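Local coordinates for protein D-glycerate 3-kinase (Cryptococcus neoformans var. grubii serotype A, PDB 6CKG) that probably transfers the terminal phosphate of ATP to the 3-hydroxyl of D-glycerate, at residues Arg34-Trp39 with Pro173-Ile178; Ser92-Leu97 with Ala113-Leu118. One frame throughout, in Å; residues are numbered along the deposited sequence.

In the fold
From the N terminus, helix 19-38 runs into the first segment of interaction 1, and the chain then enters strand 48-53, followed by the P-loop, and returns through strand 79-83. Helix 91-100 supplies one side of interaction 2, and a connection of 15 residues brings Ala113-Leu118, which runs up to the start of helix 118-129, against it. The hairpin of 146-153 and 162-171 follows before interaction 1 closes its longer loop just before strand 176-180. Interaction 2 falls wholly within that loop. Interaction 1 links the end of the N-terminal helix to the main sheet where strand 176-180 begins; interaction 2 holds a helix to the following loop. Their centres are 32 Å apart, their nearest atoms about 14 Å.

Interaction 1 of 2, residues Arg34-Trp39 with Pro173-Ile178; sequences RHRSSW and PIDVVI
In this P-loop kinase fold, with its mostly parallel central sheet, a surface salt bridge between Arg36, near the C-terminal end of helix 19-38, and Asp175, just ahead of strand 176-180, ties the N-terminal helix to the start of an inner strand. The backbones stay well apart, with 9.8 Å between Arg36 CA and Asp175 CA, so a long side chain is needed to span the gap, and arginine suits because it brings three nitrogens on one flat group. Its chain bends at chi2 (-94°) and sends the guanidinium edge-on to the carboxylate. Arg36 NH2 donates to Asp175 OD1 at 2.7 Å, with OD1 lying almost in the guanidinium plane and receiving the hydrogen on its anti lone pair. The planes are turned 54° apart, and OD1 alone of the two carboxylate oxygens bonds to the guanidinium. OD2 accepts from the backbone N of Arg78, which gives the aspartate a second hold just before strand 79-83. Two waters flank the bond: one accepts from Arg36 NE and gives a weak bond to Asp175 O, while the other accepts from Arg36 NH1 at 3.0 Å and donates to Asp175 OD1 at 2.6 Å.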
loop_
_atom_site.group_PDB
_atom_site.type_symbol
_atom_site.label_atom_id
_atom_site.label_comp_id
_atom_site.label_asym_id
_atom_site.label_seq_id
_atom_site.Cartn_x
_atom_site.Cartn_y
_atom_site.Cartn_z
ATOM N N ARG A 34 0.186 4.561 -23.475
ATOM C CA ARG A 34 -1.049 3.837 -23.770
ATOM C C ARG A 34 -2.264 4.592 -23.243
ATOM O O ARG A 34 -3.269 4.751 -23.943
ATOM C CB ARG A 34 -0.990 2.431 -23.159
ATOM C CG ARG A 34 -2.237 1.584 -23.400
ATOM C CD ARG A 34 -2.390 0.479 -22.350
ATOM N NE ARG A 34 -2.152 0.988 -20.999
ATOM C CZ ARG A 34 -2.991 1.784 -20.339
ATOM N NH1 ARG A 34 -4.137 2.156 -20.900
ATOM N NH2 ARG A 34 -2.685 2.209 -19.114
ATOM N N HIS A 35 -2.189 5.035 -21.986
ATOM C CA HIS A 35 -3.232 5.847 -21.363
ATOM C C HIS A 35 -3.595 7.054 -22.223
ATOM O O HIS A 35 -4.775 7.323 -22.469
ATOM C CB HIS A 35 -2.723 6.267 -19.978
ATOM C CG HIS A 35 -3.677 7.082 -19.158
ATOM N ND1 HIS A 35 -4.867 6.584 -18.666
ATOM C CD2 HIS A 35 -3.566 8.339 -18.665
ATOM C CE1 HIS A 35 -5.465 7.514 -17.942
ATOM N NE2 HIS A 35 -4.698 8.589 -17.928
ATOM N N ARG A 36 -2.582 7.784 -22.707
ATOM C CA ARG A 36 -2.827 8.980 -23.512
ATOM C C ARG A 36 -3.409 8.627 -24.881
ATOM O O ARG A 36 -4.222 9.383 -25.428
ATOM C CB ARG A 36 -1.528 9.776 -23.673
ATOM C CG ARG A 36 -0.980 10.401 -22.389
ATOM C CD ARG A 36 -1.452 11.843 -22.223
ATOM N NE ARG A 36 -1.138 12.396 -20.901
ATOM C CZ ARG A 36 0.025 12.965 -20.599
ATOM N NH1 ARG A 36 0.980 13.043 -21.518
ATOM N NH2 ARG A 36 0.237 13.455 -19.383
ATOM N N SER A 37 -2.990 7.496 -25.464
ATOM C CA SER A 37 -3.560 7.057 -26.740
ATOM C C SER A 37 -5.001 6.604 -26.571
ATOM O O SER A 37 -5.839 6.828 -27.453
ATOM C CB SER A 37 -2.735 5.912 -27.331
ATOM O OG SER A 37 -1.463 6.364 -27.745
ATOM N N SER A 38 -5.302 5.966 -25.444
ATOM C CA SER A 38 -6.605 5.368 -25.199
ATOM C C SER A 38 -7.662 6.381 -24.797
ATOM O O SER A 38 -8.856 6.087 -24.924
ATOM C CB SER A 38 -6.497 4.311 -24.098
ATOM O OG SER A 38 -5.676 3.223 -24.499
ATOM N N TRP A 39 -7.260 7.553 -24.307
ATOM C CA TRP A 39 -8.211 8.496 -23.729
ATOM C C TRP A 39 -9.173 9.001 -24.799
ATOM O O TRP A 39 -8.766 9.691 -25.738
ATOM C CB TRP A 39 -7.469 9.648 -23.042
ATOM C CG TRP A 39 -8.375 10.664 -22.428
ATOM C CD1 TRP A 39 -8.582 11.945 -22.865
ATOM C CD2 TRP A 39 -9.225 10.489 -21.284
ATOM N NE1 TRP A 39 -9.490 12.579 -22.054
ATOM C CE2 TRP A 39 -9.904 11.709 -21.080
ATOM C CE3 TRP A 39 -9.469 9.425 -20.407
ATOM C CZ2 TRP A 39 -10.814 11.894 -20.042
ATOM C CZ3 TRP A 39 -10.376 9.614 -19.371
ATOM C CH2 TRP A 39 -11.034 10.843 -19.200
ATOM N N PRO A 173 -0.815 20.797 -13.849
ATOM C CA PRO A 173 -1.250 19.458 -14.263
ATOM C C PRO A 173 -0.313 18.365 -13.772
ATOM O O PRO A 173 0.813 18.659 -13.380
ATOM C CB PRO A 173 -1.222 19.539 -15.798
ATOM C CG PRO A 173 -0.132 20.518 -16.086
ATOM C CD PRO A 173 -0.230 21.558 -14.972
ATOM N N ILE A 174 -0.792 17.121 -13.773
ATOM C CA ILE A 174 -0.054 15.976 -13.255
ATOM C C ILE A 174 -0.089 14.874 -14.313
ATOM O O ILE A 174 -1.163 14.530 -14.823
ATOM C CB ILE A 174 -0.648 15.470 -11.923
ATOM C CG1 ILE A 174 -0.491 16.515 -10.810
ATOM C CG2 ILE A 174 -0.016 14.153 -11.492
ATOM C CD1 ILE A 174 0.951 16.855 -10.473
ATOM N N ASP A 175 1.082 14.319 -14.634
ATOM C CA ASP A 175 1.140 13.194 -15.569
ATOM C C ASP A 175 0.805 11.873 -14.894
ATOM O O ASP A 175 0.129 11.018 -15.488
ATOM C CB ASP A 175 2.533 13.092 -16.192
ATOM C CG ASP A 175 2.904 14.323 -17.003
ATOM O OD1 ASP A 175 2.338 14.517 -18.098
ATOM O OD2 ASP A 175 3.762 15.091 -16.539
ATOM N N VAL A 176 1.311 11.665 -13.679
ATOM C CA VAL A 176 1.306 10.349 -13.042
ATOM C C VAL A 176 1.038 10.533 -11.560
ATOM O O VAL A 176 1.645 11.395 -10.920
ATOM C CB VAL A 176 2.647 9.617 -13.250
ATOM C CG1 VAL A 176 2.691 8.307 -12.447
ATOM C CG2 VAL A 176 2.898 9.362 -14.738
ATOM N N VAL A 177 0.129 9.728 -11.017
ATOM C CA VAL A 177 -0.075 9.605 -9.579
ATOM C C VAL A 177 0.466 8.250 -9.152
ATOM O O VAL A 177 0.063 7.214 -9.696
ATOM C CB VAL A 177 -1.557 9.758 -9.197
ATOM C CG1 VAL A 177 -1.795 9.385 -7.708
ATOM C CG2 VAL A 177 -2.020 11.198 -9.461
ATOM N N ILE A 178 1.414 8.260 -8.219
ATOM C CA ILE A 178 1.870 7.042 -7.562
ATOM C C ILE A 178 1.040 6.874 -6.290
ATOM O O ILE A 178 1.045 7.751 -5.414
ATOM C CB ILE A 178 3.372 7.107 -7.241
ATOM C CG1 ILE A 178 4.194 7.422 -8.493
ATOM C CG2 ILE A 178 3.849 5.793 -6.598
ATOM C CD1 ILE A 178 4.115 6.371 -9.548
HETATM O O HOH W 1 3.347 14.483 -20.485
HETATM O O HOH W 2 -1.963 11.817 -18.014
#

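Interaction 2 of 2, residues Ser92-Leu97 with Ala113-Leu118; sequences SDQVKL and AGTHDL
Gln94 and Leu97, three residues apart on one side of helix 91-100, meet Thr115 and Gly114 in the loop that leads into helix 118-129. Followed from CB outward, Gln94 sets off with CG anti to its backbone N (chi1 171°); the chain then bends at chi2 (61°), which lays the amide alongside Thr115, the two side chains pointing the same way. Gln94 OE1 rests against the threonine carbons, 3.5 Å from both Thr115 CB and Thr115 CG2, and accepts from a water at 2.7 Å that also donates to Thr115 O at 2.8 Å. NE2 turns to the hydroxyl of Ser98, one helical turn on. Thr115 OG1 bonds within its own loop to Pro112 O and Gly111 N, while CG2 meets Gln94 OE1 and Leu97.

Leu97 adds a branched hydrocarbon end: CD2 lies 3.3 Å from Gly114 O and 4.0 Å from Thr115 CG2. Gly114 has a positive phi (112°), a backbone shape in which a side chain would press on the preceding carbonyl, so its own backbone, not the leucine, calls for glycine. A second water donates to both Asp93 OD2 (2.6 Å) and Asp117 OD2, an oxygen that also meets Arg163 in a salt bridge, while Asp117 OD1 N-caps helix 118-129 at Leu120 N.

The direct touches pair no donor with an acceptor, so two waters do the polar bridging. The one between Asp93 OD2 and Asp117 OD2, 4.9 Å apart, would probably ease their like charges, as would Arg163.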
loop_
_atom_site.group_PDB
_atom_site.type_symbol
_atom_site.label_atom_id
_atom_site.label_comp_id
_atom_site.label_asym_id
_atom_site.label_seq_id
_atom_site.Cartn_x
_atom_site.Cartn_y
_atom_site.Cartn_z
ATOM N N SER A 92 -8.587 10.234 17.007
ATOM C CA SER A 92 -9.919 10.163 17.607
ATOM C C SER A 92 -10.768 9.074 16.951
ATOM O O SER A 92 -11.433 8.283 17.638
ATOM C CB SER A 92 -10.609 11.524 17.510
ATOM O OG SER A 92 -11.762 11.528 18.318
ATOM N N ASP A 93 -10.755 9.020 15.621
ATOM C CA ASP A 93 -11.526 8.018 14.888
ATOM C C ASP A 93 -10.996 6.612 15.128
ATOM O O ASP A 93 -11.776 5.657 15.188
ATOM C CB ASP A 93 -11.504 8.325 13.389
ATOM C CG ASP A 93 -12.502 9.400 12.994
ATOM O OD1 ASP A 93 -13.245 9.895 13.869
ATOM O OD2 ASP A 93 -12.545 9.746 11.800
ATOM N N GLN A 94 -9.668 6.459 15.224
ATOM C CA GLN A 94 -9.096 5.147 15.512
ATOM C C GLN A 94 -9.502 4.671 16.903
ATOM O O GLN A 94 -9.795 3.486 17.098
ATOM C CB GLN A 94 -7.572 5.189 15.385
ATOM C CG GLN A 94 -6.882 3.921 15.879
ATOM C CD GLN A 94 -7.296 2.679 15.109
ATOM O OE1 GLN A 94 -7.296 2.669 13.873
ATOM N NE2 GLN A 94 -7.654 1.621 15.837
ATOM N N VAL A 95 -9.527 5.584 17.878
ATOM C CA VAL A 95 -9.980 5.226 19.218
ATOM C C VAL A 95 -11.428 4.752 19.171
ATOM O O VAL A 95 -11.784 3.748 19.793
ATOM C CB VAL A 95 -9.786 6.410 20.182
ATOM C CG1 VAL A 95 -10.522 6.189 21.516
ATOM C CG2 VAL A 95 -8.306 6.638 20.429
ATOM N N LYS A 96 -12.274 5.445 18.400
ATOM C CA LYS A 96 -13.662 5.024 18.253
ATOM C C LYS A 96 -13.744 3.632 17.656
ATOM O O LYS A 96 -14.521 2.798 18.128
ATOM C CB LYS A 96 -14.436 6.026 17.395
ATOM C CG LYS A 96 -14.782 7.315 18.137
ATOM C CD LYS A 96 -15.440 8.342 17.235
ATOM C CE LYS A 96 -15.846 9.592 18.046
ATOM N NZ LYS A 96 -16.164 10.755 17.172
ATOM N N LEU A 97 -12.919 3.356 16.642
ATOM C CA LEU A 97 -12.889 2.030 16.028
ATOM C C LEU A 97 -12.459 0.971 17.034
ATOM O O LEU A 97 -13.098 -0.079 17.156
ATOM C CB LEU A 97 -11.954 2.041 14.815
ATOM C CG LEU A 97 -11.662 0.702 14.138
ATOM C CD1 LEU A 97 -12.954 0.108 13.597
ATOM C CD2 LEU A 97 -10.646 0.914 13.041
ATOM N N ALA A 113 -6.780 -3.302 7.266
ATOM C CA ALA A 113 -8.021 -2.848 6.658
ATOM C C ALA A 113 -9.033 -2.460 7.725
ATOM O O ALA A 113 -9.312 -3.230 8.655
ATOM C CB ALA A 113 -8.591 -3.950 5.750
ATOM N N GLY A 114 -9.579 -1.253 7.581
ATOM C CA GLY A 114 -10.474 -0.654 8.547
ATOM C C GLY A 114 -9.881 0.548 9.258
ATOM O O GLY A 114 -10.636 1.388 9.768
ATOM N N THR A 115 -8.554 0.647 9.316
ATOM C CA THR A 115 -7.886 1.713 10.052
ATOM C C THR A 115 -7.498 2.899 9.160
ATOM O O THR A 115 -6.744 3.766 9.600
ATOM C CB THR A 115 -6.642 1.164 10.761
ATOM O OG1 THR A 115 -5.665 0.762 9.790
ATOM C CG2 THR A 115 -7.002 -0.050 11.689
ATOM N N HIS A 116 -8.004 2.955 7.928
ATOM C CA HIS A 116 -7.752 4.057 7.008
ATOM C C HIS A 116 -9.026 4.857 6.805
ATOM O O HIS A 116 -10.138 4.334 6.925
ATOM C CB HIS A 116 -7.222 3.550 5.647
ATOM C CG HIS A 116 -5.996 2.708 5.773
ATOM N ND1 HIS A 116 -6.046 1.330 5.817
ATOM C CD2 HIS A 116 -4.693 3.044 5.927
ATOM C CE1 HIS A 116 -4.825 0.853 5.979
ATOM N NE2 HIS A 116 -3.985 1.870 6.058
ATOM N N ASP A 117 -8.847 6.144 6.514
ATOM C CA ASP A 117 -9.962 7.066 6.308
ATOM C C ASP A 117 -10.354 6.954 4.842
ATOM O O ASP A 117 -9.780 7.610 3.969
ATOM C CB ASP A 117 -9.541 8.476 6.688
ATOM C CG ASP A 117 -10.669 9.471 6.642
ATOM O OD1 ASP A 117 -11.635 9.289 5.872
ATOM O OD2 ASP A 117 -10.565 10.463 7.384
ATOM N N LEU A 118 -11.342 6.117 4.563
ATOM C CA LEU A 118 -11.687 5.844 3.171
ATOM C C LEU A 118 -12.362 7.033 2.483
ATOM O O LEU A 118 -12.084 7.266 1.299
ATOM C CB LEU A 118 -12.559 4.584 3.068
ATOM C CG LEU A 118 -11.789 3.293 3.371
ATOM C CD1 LEU A 118 -12.749 2.101 3.460
ATOM C CD2 LEU A 118 -10.745 3.046 2.301
HETATM O O HOH W 3 -10.437 9.837 10.306
HETATM O O HOH W 4 -5.774 4.171 12.169
#